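Local coordinates for protein poly-beta-1,6-N-acetyl-D-glucosamine N-deacetylase (PDB 4U10) that probably hydrolyses carbon-nitrogen bonds other than peptide bonds, as the zinc-binding polysaccharide deacetylase part of a poly-beta-1,6-N-acetyl-D-glucosamine N-deacetylase, at residues 7-12 / 32-37; 13-16 / 21-24; 38-43 / 254-259. One frame throughout, in Å; residues are numbered along the deposited sequence.

Interaction 1. Residues 7-12 / 32-37. With ZN (zinc ion), chain D.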
ATOM      1  N   LEU A   7      -8.944   5.114   0.337  1.00 14.32           N
ATOM      2  CA  LEU A   7      -7.974   6.178   0.080  1.00 14.36           C
ATOM      3  C   LEU A   7      -6.537   5.672   0.145  1.00 14.71           C
ATOM      4  O   LEU A   7      -6.169   4.931   1.061  1.00 14.59           O
ATOM      5  CB  LEU A   7      -8.125   7.322   1.035  1.00 14.67           C
ATOM      6  CG  LEU A   7      -9.531   7.964   1.282  1.00 15.59           C
ATOM      7  CD1 LEU A   7      -9.432   9.211   2.182  1.00 14.74           C
ATOM      8  CD2 LEU A   7     -10.188   8.288  -0.056  1.00 16.50           C
ATOM      9  N   ALA A   8      -5.708   6.063  -0.820  1.00 13.82           N
ATOM     10  CA  ALA A   8      -4.293   5.605  -0.831  1.00 13.02           C
ATOM     11  C   ALA A   8      -3.317   6.731  -0.498  1.00 12.97           C
ATOM     12  O   ALA A   8      -3.111   7.648  -1.314  1.00 13.91           O
ATOM     13  CB  ALA A   8      -3.947   5.001  -2.206  1.00 13.89           C
ATOM     14  N   TYR A   9      -2.632   6.618   0.628  1.00 13.54           N
ATOM     15  CA  TYR A   9      -1.673   7.588   1.103  1.00 14.09           C
ATOM     16  C   TYR A   9      -0.273   6.984   1.045  1.00 14.79           C
ATOM     17  O   TYR A   9      -0.151   5.792   0.934  1.00 17.14           O
ATOM     18  CB  TYR A   9      -1.910   7.949   2.577  1.00 14.70           C
ATOM     19  CG  TYR A   9      -3.163   8.798   2.827  1.00 15.17           C
ATOM     20  CD1 TYR A   9      -3.119  10.188   2.789  1.00 15.07           C
ATOM     21  CD2 TYR A   9      -4.371   8.187   3.162  1.00 16.03           C
ATOM     22  CE1 TYR A   9      -4.292  10.933   3.000  1.00 16.52           C
ATOM     23  CE2 TYR A   9      -5.533   8.932   3.422  1.00 14.81           C
ATOM     24  CZ  TYR A   9      -5.509  10.259   3.332  1.00 14.47           C
ATOM     25  OH  TYR A   9      -6.703  10.964   3.558  1.00 17.69           O
ATOM     26  N   HIS A  10       0.762   7.819   1.090  1.00 14.57           N
ATOM     27  CA  HIS A  10       2.153   7.350   1.174  1.00 15.61           C
ATOM     28  C   HIS A  10       2.766   7.974   2.416  1.00 14.68           C
ATOM     29  O   HIS A  10       2.309   7.673   3.560  1.00 15.75           O
ATOM     30  CB  HIS A  10       2.878   7.669  -0.145  1.00 15.55           C
ATOM     31  CG  HIS A  10       2.339   6.868  -1.278  1.00 15.39           C
ATOM     32  ND1 HIS A  10       1.161   7.192  -1.911  1.00 16.01           N
ATOM     33  CD2 HIS A  10       2.738   5.696  -1.800  1.00 15.12           C
ATOM     34  CE1 HIS A  10       0.870   6.277  -2.810  1.00 15.82           C
ATOM     35  NE2 HIS A  10       1.821   5.359  -2.773  1.00 16.95           N
ATOM     36  N   SER A  11       3.753   8.835   2.249  1.00 13.98           N
ATOM     37  CA  SER A  11       4.328   9.462   3.421  1.00 15.59           C
ATOM     38  C   SER A  11       3.523  10.688   3.836  1.00 15.61           C
ATOM     39  O   SER A  11       2.912  11.378   2.983  1.00 16.54           O
ATOM     40  CB  SER A  11       5.775   9.820   3.211  1.00 15.35           C
ATOM     41  OG  SER A  11       6.363   9.971   4.429  1.00 16.60           O
ATOM     42  N   VAL A  12       3.583  10.950   5.144  1.00 15.46           N
ATOM     43  CA  VAL A  12       2.926  12.065   5.841  1.00 15.71           C
ATOM     44  C   VAL A  12       3.948  12.644   6.845  1.00 16.15           C
ATOM     45  O   VAL A  12       4.514  11.939   7.654  1.00 17.24           O
ATOM     46  CB  VAL A  12       1.618  11.692   6.558  1.00 14.79           C
ATOM     47  CG1 VAL A  12       0.969  12.940   7.179  1.00 15.98           C
ATOM     48  CG2 VAL A  12       0.604  11.082   5.603  1.00 14.02           C
ATOM     49  N   ASN A  32      -1.175  18.111   8.579  1.00 20.47           N
ATOM     50  CA  ASN A  32      -2.390  18.955   8.623  1.00 22.06           C
ATOM     51  C   ASN A  32      -3.388  18.577   7.564  1.00 20.69           C
ATOM     52  O   ASN A  32      -4.629  18.524   7.823  1.00 19.92           O
ATOM     53  CB  ASN A  32      -2.036  20.445   8.489  1.00 29.08           C
ATOM     54  CG  ASN A  32      -3.238  21.347   8.744  1.00 37.13           C
ATOM     55  OD1 ASN A  32      -3.603  21.590   9.894  1.00 36.02           O
ATOM     56  ND2 ASN A  32      -3.884  21.823   7.663  1.00 36.81           N
ATOM     57  N   LEU A  33      -2.879  18.289   6.358  1.00 18.12           N
ATOM     58  CA  LEU A  33      -3.769  17.883   5.286  1.00 20.58           C
ATOM     59  C   LEU A  33      -4.422  16.538   5.613  1.00 18.58           C
ATOM     60  O   LEU A  33      -5.615  16.355   5.307  1.00 18.77           O
ATOM     61  CB  LEU A  33      -3.114  17.839   3.913  1.00 19.81           C
ATOM     62  CG  LEU A  33      -4.026  17.378   2.792  1.00 23.18           C
ATOM     63  CD1 LEU A  33      -5.131  18.393   2.500  1.00 22.05           C
ATOM     64  CD2 LEU A  33      -3.222  17.149   1.509  1.00 24.84           C
ATOM     65  N   LEU A  34      -3.672  15.643   6.243  1.00 17.83           N
ATOM     66  CA  LEU A  34      -4.168  14.312   6.612  1.00 17.86           C
ATOM     67  C   LEU A  34      -5.317  14.503   7.647  1.00 17.39           C
ATOM     68  O   LEU A  34      -6.429  13.947   7.510  1.00 19.43           O
ATOM     69  CB  LEU A  34      -3.048  13.456   7.240  1.00 17.73           C
ATOM     70  CG  LEU A  34      -3.480  12.079   7.777  1.00 18.29           C
ATOM     71  CD1 LEU A  34      -3.927  11.192   6.609  1.00 18.25           C
ATOM     72  CD2 LEU A  34      -2.473  11.304   8.643  1.00 17.69           C
ATOM     73  N   ILE A  35      -5.046  15.296   8.657  1.00 18.22           N
ATOM     74  CA  ILE A  35      -6.089  15.617   9.735  1.00 18.66           C
ATOM     75  C   ILE A  35      -7.332  16.211   9.133  1.00 19.53           C
ATOM     76  O   ILE A  35      -8.481  15.909   9.546  1.00 19.50           O
ATOM     77  CB  ILE A  35      -5.448  16.497  10.828  1.00 18.38           C
ATOM     78  CG1 ILE A  35      -4.458  15.630  11.614  1.00 19.15           C
ATOM     79  CG2 ILE A  35      -6.489  17.169  11.756  1.00 18.64           C
ATOM     80  CD1 ILE A  35      -3.471  16.372  12.533  1.00 19.59           C
ATOM     81  N   SER A  36      -7.131  17.001   8.066  1.00 19.05           N
ATOM     82  CA  SER A  36      -8.240  17.670   7.419  1.00 19.22           C
ATOM     83  C   SER A  36      -9.120  16.675   6.706  1.00 21.42           C
ATOM     84  O   SER A  36     -10.383  16.780   6.712  1.00 20.69           O
ATOM     85  CB  SER A  36      -7.764  18.813   6.479  1.00 20.86           C
ATOM     86  OG  SER A  36      -7.454  18.357   5.199  1.00 21.97           O
ATOM     87  N   HIS A  37      -8.475  15.699   6.071  1.00 19.58           N
ATOM     88  CA  HIS A  37      -9.199  14.626   5.487  1.00 20.92           C
ATOM     89  C   HIS A  37      -9.948  13.814   6.591  1.00 19.58           C
ATOM     90  O   HIS A  37     -11.082  13.465   6.400  1.00 22.16           O
ATOM     91  CB  HIS A  37      -8.277  13.691   4.712  1.00 22.01           C
ATOM     92  CG  HIS A  37      -7.674  14.306   3.507  1.00 21.50           C
ATOM     93  ND1 HIS A  37      -6.669  13.698   2.803  1.00 23.59           N
ATOM     94  CD2 HIS A  37      -7.888  15.491   2.901  1.00 24.66           C
ATOM     95  CE1 HIS A  37      -6.327  14.447   1.775  1.00 24.33           C
ATOM     96  NE2 HIS A  37      -7.046  15.548   1.814  1.00 26.07           N
TER
HETATM   97 ZN    ZN D 402       1.595   3.367  -3.561  1.00 14.71          ZN
HETATM   98  O   HOH W   1       3.317   2.563  -4.188  1.00  6.17           O
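Next to the His10 zinc site of the deacetylase domain, strand 3-13 meets helix 31-42 through four buried side chains, Tyr9 and Val12 from the strand and Leu34 and His37 from the helix. The phenol oxygen of Tyr9 lies at the rim of the imidazole and close to its plane, and Tyr9 OH and His37 ND1 share a hydrogen bond of 2.8 Å in which either may be the donor. The two rings meet rim to rim, with their planes turned 42° apart, so this polar bond joins them without stacking. Leu34 comes from another direction: with CG anti to its backbone N (chi1 175°), it sets CD1 over one face of the phenol, 3.9 Å from the Tyr9 ring centroid and nearest to Tyr9 CE1 at 3.6 Å. The same leucine crosses Val12 at about a right angle, its CB 4.1 Å from Val12 CG1. Consistent with the distorted beta/alpha barrel of NodB-type polysaccharide deacetylases, a strand of the central sheet here packs against a surrounding helix; Ile87 of helix 79-91 also touches Leu34, while the ring of Phe73 meets that of Tyr9. At its other nitrogen, NE2, His37 is hydrogen-bonded to Thr254 O, so both ring nitrogens have partners that restrict its rotation. His10, the next residue after Tyr9, lies in the interruption of strand 3-13, and its NE2 binds the zinc ion at 2.2 Å; Asp74 is a further ligand, and a water oxygen lies 2.0 Å from the metal.

Interaction 2. Residues 13-16 / 21-24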
ATOM      1  N   VAL A  13       4.230  13.938   6.719  1.00 17.59           N
ATOM      2  CA  VAL A  13       5.253  14.597   7.491  1.00 17.94           C
ATOM      3  C   VAL A  13       4.599  15.793   8.223  1.00 18.78           C
ATOM      4  O   VAL A  13       3.575  16.352   7.756  1.00 18.11           O
ATOM      5  CB  VAL A  13       6.437  15.063   6.602  1.00 19.55           C
ATOM      6  CG1 VAL A  13       7.158  13.880   6.040  1.00 19.52           C
ATOM      7  CG2 VAL A  13       5.997  15.970   5.480  1.00 19.49           C
ATOM      8  N   ASP A  14       5.184  16.208   9.348  1.00 21.32           N
ATOM      9  CA  ASP A  14       4.697  17.385  10.060  1.00 24.50           C
ATOM     10  C   ASP A  14       4.912  18.666   9.246  1.00 23.65           C
ATOM     11  O   ASP A  14       4.067  19.552   9.235  1.00 27.72           O
ATOM     12  CB  ASP A  14       5.345  17.502  11.430  1.00 28.12           C
ATOM     13  CG  ASP A  14       4.712  16.545  12.438  1.00 35.08           C
ATOM     14  OD1 ASP A  14       3.501  16.182  12.302  1.00 37.71           O
ATOM     15  OD2 ASP A  14       5.434  16.135  13.351  1.00 41.37           O
ATOM     16  N   ASP A  15       6.028  18.741   8.557  1.00 21.25           N
ATOM     17  CA  ASP A  15       6.342  19.866   7.600  1.00 19.36           C
ATOM     18  C   ASP A  15       5.125  20.358   6.783  1.00 19.13           C
ATOM     19  O   ASP A  15       4.479  19.578   6.032  1.00 19.76           O
ATOM     20  CB  ASP A  15       7.466  19.336   6.698  1.00 18.85           C
ATOM     21  CG  ASP A  15       8.011  20.361   5.734  1.00 20.66           C
ATOM     22  OD1 ASP A  15       7.858  21.559   5.969  1.00 21.11           O
ATOM     23  OD2 ASP A  15       8.604  19.950   4.695  1.00 23.86           O
ATOM     24  N   THR A  16       4.785  21.631   6.938  1.00 17.84           N
ATOM     25  CA  THR A  16       3.732  22.286   6.130  1.00 19.33           C
ATOM     26  C   THR A  16       4.282  23.000   4.885  1.00 19.17           C
ATOM     27  O   THR A  16       3.556  23.606   4.101  1.00 19.47           O
ATOM     28  CB  THR A  16       2.965  23.253   7.031  1.00 22.14           C
ATOM     29  OG1 THR A  16       3.886  24.123   7.743  1.00 21.10           O
ATOM     30  CG2 THR A  16       2.111  22.363   8.065  1.00 23.93           C
ATOM     31  N   GLU A  21       9.624  21.100  -4.404  1.00 38.48           N
ATOM     32  CA  GLU A  21      11.108  21.170  -4.444  1.00 40.13           C
ATOM     33  C   GLU A  21      11.876  20.533  -3.280  1.00 38.27           C
ATOM     34  O   GLU A  21      13.108  20.593  -3.246  1.00 34.11           O
ATOM     35  CB  GLU A  21      11.553  22.628  -4.610  1.00 44.95           C
ATOM     36  CG  GLU A  21      12.128  22.935  -5.986  1.00 48.36           C
ATOM     37  CD  GLU A  21      12.027  24.400  -6.368  1.00 55.65           C
ATOM     38  OE1 GLU A  21      11.088  25.098  -5.870  1.00 49.27           O
ATOM     39  OE2 GLU A  21      12.906  24.832  -7.174  1.00 58.28           O
ATOM     40  N   LYS A  22      11.170  19.883  -2.360  1.00 36.24           N
ATOM     41  CA  LYS A  22      11.782  19.422  -1.095  1.00 36.24           C
ATOM     42  C   LYS A  22      12.423  18.028  -1.085  1.00 33.19           C
ATOM     43  O   LYS A  22      12.933  17.590  -0.052  1.00 35.79           O
ATOM     44  CB  LYS A  22      10.751  19.457   0.011  1.00 35.43           C
ATOM     45  CG  LYS A  22      10.176  20.840   0.272  1.00 35.38           C
ATOM     46  CD  LYS A  22      10.689  21.559   1.510  1.00 33.86           C
ATOM     47  CE  LYS A  22      11.059  20.722   2.723  1.00 29.98           C
ATOM     48  NZ  LYS A  22      10.664  21.293   4.044  1.00 27.96           N
ATOM     49  N   GLN A  23      12.407  17.368  -2.230  1.00 28.31           N
ATOM     50  CA  GLN A  23      12.959  16.020  -2.435  1.00 28.12           C
ATOM     51  C   GLN A  23      12.312  14.917  -1.601  1.00 25.54           C
ATOM     52  O   GLN A  23      12.904  13.883  -1.400  1.00 24.43           O
ATOM     53  CB  GLN A  23      14.501  16.003  -2.334  1.00 29.67           C
ATOM     54  CG  GLN A  23      15.159  16.792  -3.474  1.00 35.23           C
ATOM     55  CD  GLN A  23      16.689  16.888  -3.351  1.00 42.65           C
ATOM     56  OE1 GLN A  23      17.209  17.613  -2.505  1.00 49.53           O
ATOM     57  NE2 GLN A  23      17.405  16.170  -4.211  1.00 42.12           N
ATOM     58  N   TYR A  24      11.092  15.105  -1.131  1.00 22.29           N
ATOM     59  CA  TYR A  24      10.440  13.944  -0.554  1.00 26.30           C
ATOM     60  C   TYR A  24      10.131  12.951  -1.712  1.00 23.59           C
ATOM     61  O   TYR A  24      10.177  13.287  -2.875  1.00 22.40           O
ATOM     62  CB  TYR A  24       9.133  14.324   0.163  1.00 23.46           C
ATOM     63  CG  TYR A  24       9.334  15.172   1.383  1.00 24.94           C
ATOM     64  CD1 TYR A  24       9.875  14.607   2.563  1.00 23.79           C
ATOM     65  CD2 TYR A  24       8.980  16.529   1.390  1.00 24.17           C
ATOM     66  CE1 TYR A  24      10.059  15.367   3.701  1.00 24.71           C
ATOM     67  CE2 TYR A  24       9.136  17.299   2.548  1.00 25.55           C
ATOM     68  CZ  TYR A  24       9.682  16.699   3.698  1.00 24.91           C
ATOM     69  OH  TYR A  24       9.843  17.415   4.847  1.00 24.13           O
TER
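Asp15 OD2 accepts two hydrogen bonds across the contact, from Tyr24 OH at 2.8 Å and from Lys22 NZ at 2.5 Å, the latter as a salt bridge whose length is doubtful, being shorter than usual. Both donors approach from the same face of the carboxylate. The tyrosine hydroxyl meets OD2 on its anti side, 23° out of plane, whereas the ammonium group stands more steeply above the plane. Lys22 gets there by a chain bent at three successive torsions. Val13 touches the same phenol through its methyls, Val13 CG1 lying 4.0 Å from Tyr24 CE1. Val13 ends strand 3-13, and Asp15, Lys22 and Tyr24 belong to the surface loop that runs from it to strand 29-30; the contact ties the start of that loop to its middle. Asp15 is in turn fixed by an Asx turn, in which its OD1 is hydrogen-bonded to Ala17 N, while its carbonyl oxygen is bonded to Lys19 NZ. Farther out, Val13 is paired through its backbone with Ile29 and Ala31, and the Tyr24 side chain lies about 9 Å from that of His10, a ligand of one zinc ion.

Interaction 3. Residues 38-43 / 254-259; sequences FNWLKD and TGFSTI. With ZN (zinc ion), chain E.
An offset aromatic stack between Trp40 and Phe256 joins the end of helix 31-42 to the first turn of helix 256-263, bringing together parts of the deacetylase domain more than 200 residues apart in sequence. The five-membered ring of the indole lies 4.2 Å from the phenyl ring of Phe256 between centroids, with the planes inclined by 27°. Their closest atoms are Trp40 CD1 and Phe256 CG, 3.3 Å apart. The two side chains slide past each other in opposite directions, so each lays its own CB over the other's ring: Trp40 CB is 4.0 Å from the Phe256 centroid, and Phe256 CB is 3.9 Å from the centroid of the Trp40 five-membered ring, a reciprocal pair of CH-pi contacts. Trp40 reaches across because its CG stands anti to the backbone N (chi1 -177°). At the six-membered ring, the buried Ile259 takes over, its CG2 3.6 Å from Trp40 CZ3 and also beside Leu41 CD2. Gly255 occupies the N-cap position of helix 256-263, and Tyr46 supplies another ring next to Trp40. Beyond the stack, Asp43 OD2 binds a zinc ion at 1.9 Å, with Lys42 NZ a longer ligand at 2.5 Å. With no hydrogen bond crossing between the segments, the two helices are held here by ring overlap and aliphatic contact, and the zinc bound by Lys42 and Asp43 at the same helix end takes no part in it.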
ATOM      1  N   PHE A  38      -9.269  13.493   7.678  1.00 18.83           N
ATOM      2  CA  PHE A  38      -9.838  12.658   8.782  1.00 19.14           C
ATOM      3  C   PHE A  38     -11.020  13.326   9.422  1.00 20.65           C
ATOM      4  O   PHE A  38     -12.014  12.684   9.742  1.00 22.61           O
ATOM      5  CB  PHE A  38      -8.788  12.404   9.857  1.00 18.25           C
ATOM      6  CG  PHE A  38      -7.808  11.335   9.494  1.00 19.24           C
ATOM      7  CD1 PHE A  38      -7.723  10.854   8.192  1.00 20.10           C
ATOM      8  CD2 PHE A  38      -6.934  10.859  10.436  1.00 19.06           C
ATOM      9  CE1 PHE A  38      -6.788   9.870   7.853  1.00 21.13           C
ATOM     10  CE2 PHE A  38      -6.009   9.894  10.099  1.00 20.74           C
ATOM     11  CZ  PHE A  38      -5.952   9.380   8.816  1.00 19.00           C
ATOM     12  N   ASN A  39     -10.891  14.636   9.599  1.00 21.99           N
ATOM     13  CA  ASN A  39     -12.041  15.490   9.980  1.00 23.28           C
ATOM     14  C   ASN A  39     -13.176  15.596   8.968  1.00 23.28           C
ATOM     15  O   ASN A  39     -14.326  15.577   9.350  1.00 25.92           O
ATOM     16  CB  ASN A  39     -11.541  16.895  10.262  1.00 22.55           C
ATOM     17  CG  ASN A  39     -10.777  16.970  11.533  1.00 22.12           C
ATOM     18  OD1 ASN A  39     -10.909  16.100  12.404  1.00 21.09           O
ATOM     19  ND2 ASN A  39      -9.950  18.016  11.671  1.00 22.24           N
ATOM     20  N   TRP A  40     -12.857  15.757   7.695  1.00 23.37           N
ATOM     21  CA  TRP A  40     -13.845  15.911   6.674  1.00 25.49           C
ATOM     22  C   TRP A  40     -14.630  14.615   6.525  1.00 29.13           C
ATOM     23  O   TRP A  40     -15.862  14.664   6.319  1.00 27.55           O
ATOM     24  CB  TRP A  40     -13.204  16.267   5.348  1.00 28.58           C
ATOM     25  CG  TRP A  40     -14.223  16.500   4.336  1.00 32.30           C
ATOM     26  CD1 TRP A  40     -14.823  17.693   4.056  1.00 34.05           C
ATOM     27  CD2 TRP A  40     -14.847  15.523   3.480  1.00 35.48           C
ATOM     28  NE1 TRP A  40     -15.752  17.528   3.067  1.00 36.25           N
ATOM     29  CE2 TRP A  40     -15.800  16.208   2.701  1.00 37.91           C
ATOM     30  CE3 TRP A  40     -14.691  14.139   3.297  1.00 36.76           C
ATOM     31  CZ2 TRP A  40     -16.604  15.559   1.744  1.00 40.94           C
ATOM     32  CZ3 TRP A  40     -15.483  13.493   2.337  1.00 39.43           C
ATOM     33  CH2 TRP A  40     -16.430  14.206   1.576  1.00 42.60           C
ATOM     34  N   LEU A  41     -13.943  13.465   6.638  1.00 24.01           N
ATOM     35  CA  LEU A  41     -14.641  12.197   6.516  1.00 26.28           C
ATOM     36  C   LEU A  41     -15.683  12.097   7.638  1.00 25.55           C
ATOM     37  O   LEU A  41     -16.839  11.794   7.366  1.00 24.83           O
ATOM     38  CB  LEU A  41     -13.680  10.974   6.585  1.00 24.09           C
ATOM     39  CG  LEU A  41     -12.643  10.826   5.470  1.00 22.27           C
ATOM     40  CD1 LEU A  41     -11.597   9.799   5.824  1.00 22.61           C
ATOM     41  CD2 LEU A  41     -13.368  10.437   4.200  1.00 23.33           C
ATOM     42  N   LYS A  42     -15.271  12.335   8.882  1.00 26.63           N
ATOM     43  CA  LYS A  42     -16.174  12.035  10.028  1.00 29.32           C
ATOM     44  C   LYS A  42     -17.317  13.064  10.081  1.00 31.54           C
ATOM     45  O   LYS A  42     -18.426  12.722  10.525  1.00 29.95           O
ATOM     46  CB  LYS A  42     -15.440  12.038  11.359  1.00 30.29           C
ATOM     47  CG  LYS A  42     -15.134  13.431  11.930  1.00 28.63           C
ATOM     48  CD  LYS A  42     -14.237  13.280  13.149  1.00 29.91           C
ATOM     49  CE  LYS A  42     -14.167  14.506  14.048  1.00 28.95           C
ATOM     50  NZ  LYS A  42     -13.685  15.692  13.301  1.00 31.12           N
ATOM     51  N   ASP A  43     -17.017  14.299   9.634  1.00 31.08           N
ATOM     52  CA  ASP A  43     -17.974  15.430   9.617  1.00 36.05           C
ATOM     53  C   ASP A  43     -18.828  15.408   8.343  1.00 37.43           C
ATOM     54  O   ASP A  43     -19.492  16.387   8.051  1.00 38.15           O
ATOM     55  CB  ASP A  43     -17.250  16.812   9.691  1.00 32.66           C
ATOM     56  CG  ASP A  43     -16.516  17.037  11.035  1.00 34.27           C
ATOM     57  OD1 ASP A  43     -16.744  16.228  11.949  1.00 33.45           O
ATOM     58  OD2 ASP A  43     -15.662  17.961  11.198  1.00 26.39           O
ATOM     59  N   THR A 254      -5.162  17.196  -3.129  1.00 26.02           N
ATOM     60  CA  THR A 254      -6.399  16.541  -2.818  1.00 26.90           C
ATOM     61  C   THR A 254      -7.131  17.347  -1.715  1.00 27.78           C
ATOM     62  O   THR A 254      -6.797  17.277  -0.535  1.00 27.27           O
ATOM     63  CB  THR A 254      -6.217  15.067  -2.390  1.00 22.76           C
ATOM     64  OG1 THR A 254      -5.403  14.378  -3.340  1.00 21.25           O
ATOM     65  CG2 THR A 254      -7.622  14.380  -2.298  1.00 21.37           C
ATOM     66  N   GLY A 255      -8.123  18.118  -2.149  1.00 32.90           N
ATOM     67  CA  GLY A 255      -8.995  18.862  -1.248  1.00 33.46           C
ATOM     68  C   GLY A 255     -10.296  18.136  -1.039  1.00 31.33           C
ATOM     69  O   GLY A 255     -10.494  17.018  -1.536  1.00 30.84           O
ATOM     70  N   PHE A 256     -11.192  18.759  -0.291  1.00 31.19           N
ATOM     71  CA  PHE A 256     -12.477  18.112   0.022  1.00 33.50           C
ATOM     72  C   PHE A 256     -13.320  17.765  -1.242  1.00 32.60           C
ATOM     73  O   PHE A 256     -13.968  16.682  -1.345  1.00 31.58           O
ATOM     74  CB  PHE A 256     -13.270  19.000   0.967  1.00 35.08           C
ATOM     75  CG  PHE A 256     -12.571  19.283   2.270  1.00 38.27           C
ATOM     76  CD1 PHE A 256     -11.549  18.445   2.745  1.00 39.24           C
ATOM     77  CD2 PHE A 256     -12.972  20.349   3.063  1.00 39.10           C
ATOM     78  CE1 PHE A 256     -10.926  18.703   3.934  1.00 34.39           C
ATOM     79  CE2 PHE A 256     -12.356  20.588   4.282  1.00 40.27           C
ATOM     80  CZ  PHE A 256     -11.330  19.766   4.716  1.00 38.97           C
ATOM     81  N   SER A 257     -13.315  18.639  -2.234  1.00 32.50           N
ATOM     82  CA  SER A 257     -14.218  18.379  -3.375  1.00 31.70           C
ATOM     83  C   SER A 257     -13.748  17.133  -4.143  1.00 30.34           C
ATOM     84  O   SER A 257     -14.566  16.293  -4.584  1.00 29.38           O
ATOM     85  CB  SER A 257     -14.301  19.581  -4.278  1.00 31.87           C
ATOM     86  OG  SER A 257     -13.042  19.828  -4.839  1.00 34.63           O
ATOM     87  N   THR A 258     -12.426  17.000  -4.267  1.00 31.63           N
ATOM     88  CA  THR A 258     -11.805  15.794  -4.823  1.00 31.23           C
ATOM     89  C   THR A 258     -12.264  14.526  -4.057  1.00 29.32           C
ATOM     90  O   THR A 258     -12.743  13.553  -4.648  1.00 30.80           O
ATOM     91  CB  THR A 258     -10.265  15.889  -4.760  1.00 33.94           C
ATOM     92  OG1 THR A 258      -9.831  17.214  -5.080  1.00 38.40           O
ATOM     93  CG2 THR A 258      -9.608  14.929  -5.715  1.00 33.16           C
ATOM     94  N   ILE A 259     -12.124  14.538  -2.739  1.00 28.38           N
ATOM     95  CA  ILE A 259     -12.483  13.363  -1.938  1.00 27.52           C
ATOM     96  C   ILE A 259     -13.967  13.090  -2.049  1.00 33.01           C
ATOM     97  O   ILE A 259     -14.379  11.940  -2.173  1.00 33.63           O
ATOM     98  CB  ILE A 259     -12.059  13.509  -0.454  1.00 27.76           C
ATOM     99  CG1 ILE A 259     -10.538  13.423  -0.352  1.00 27.79           C
ATOM    100  CG2 ILE A 259     -12.666  12.423   0.435  1.00 27.08           C
ATOM    101  CD1 ILE A 259      -9.998  13.779   1.010  1.00 29.72           C
TER
HETATM  102 ZN    ZN E 403     -14.793  17.864  12.872  0.60 14.98          ZN

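In the fold
Interaction 1 is the buried member of the three, interaction 2 lies at the surface, and interaction 3 is partly buried. Interactions 1 and 3 share helix 31-42 and touch directly through His37, which bridges them: it also packs on Ile259, so one histidine connects the strand on one side with helix 256-263 on the other. Interaction 2 continues from the strand of interaction 1 without touching interaction 3. Chemistry follows location: a tyrosine-histidine hydrogen bond amid aliphatic groups inside, a charged carboxylate gripped by lysine and tyrosine in the loop, and ring stacking between the helices.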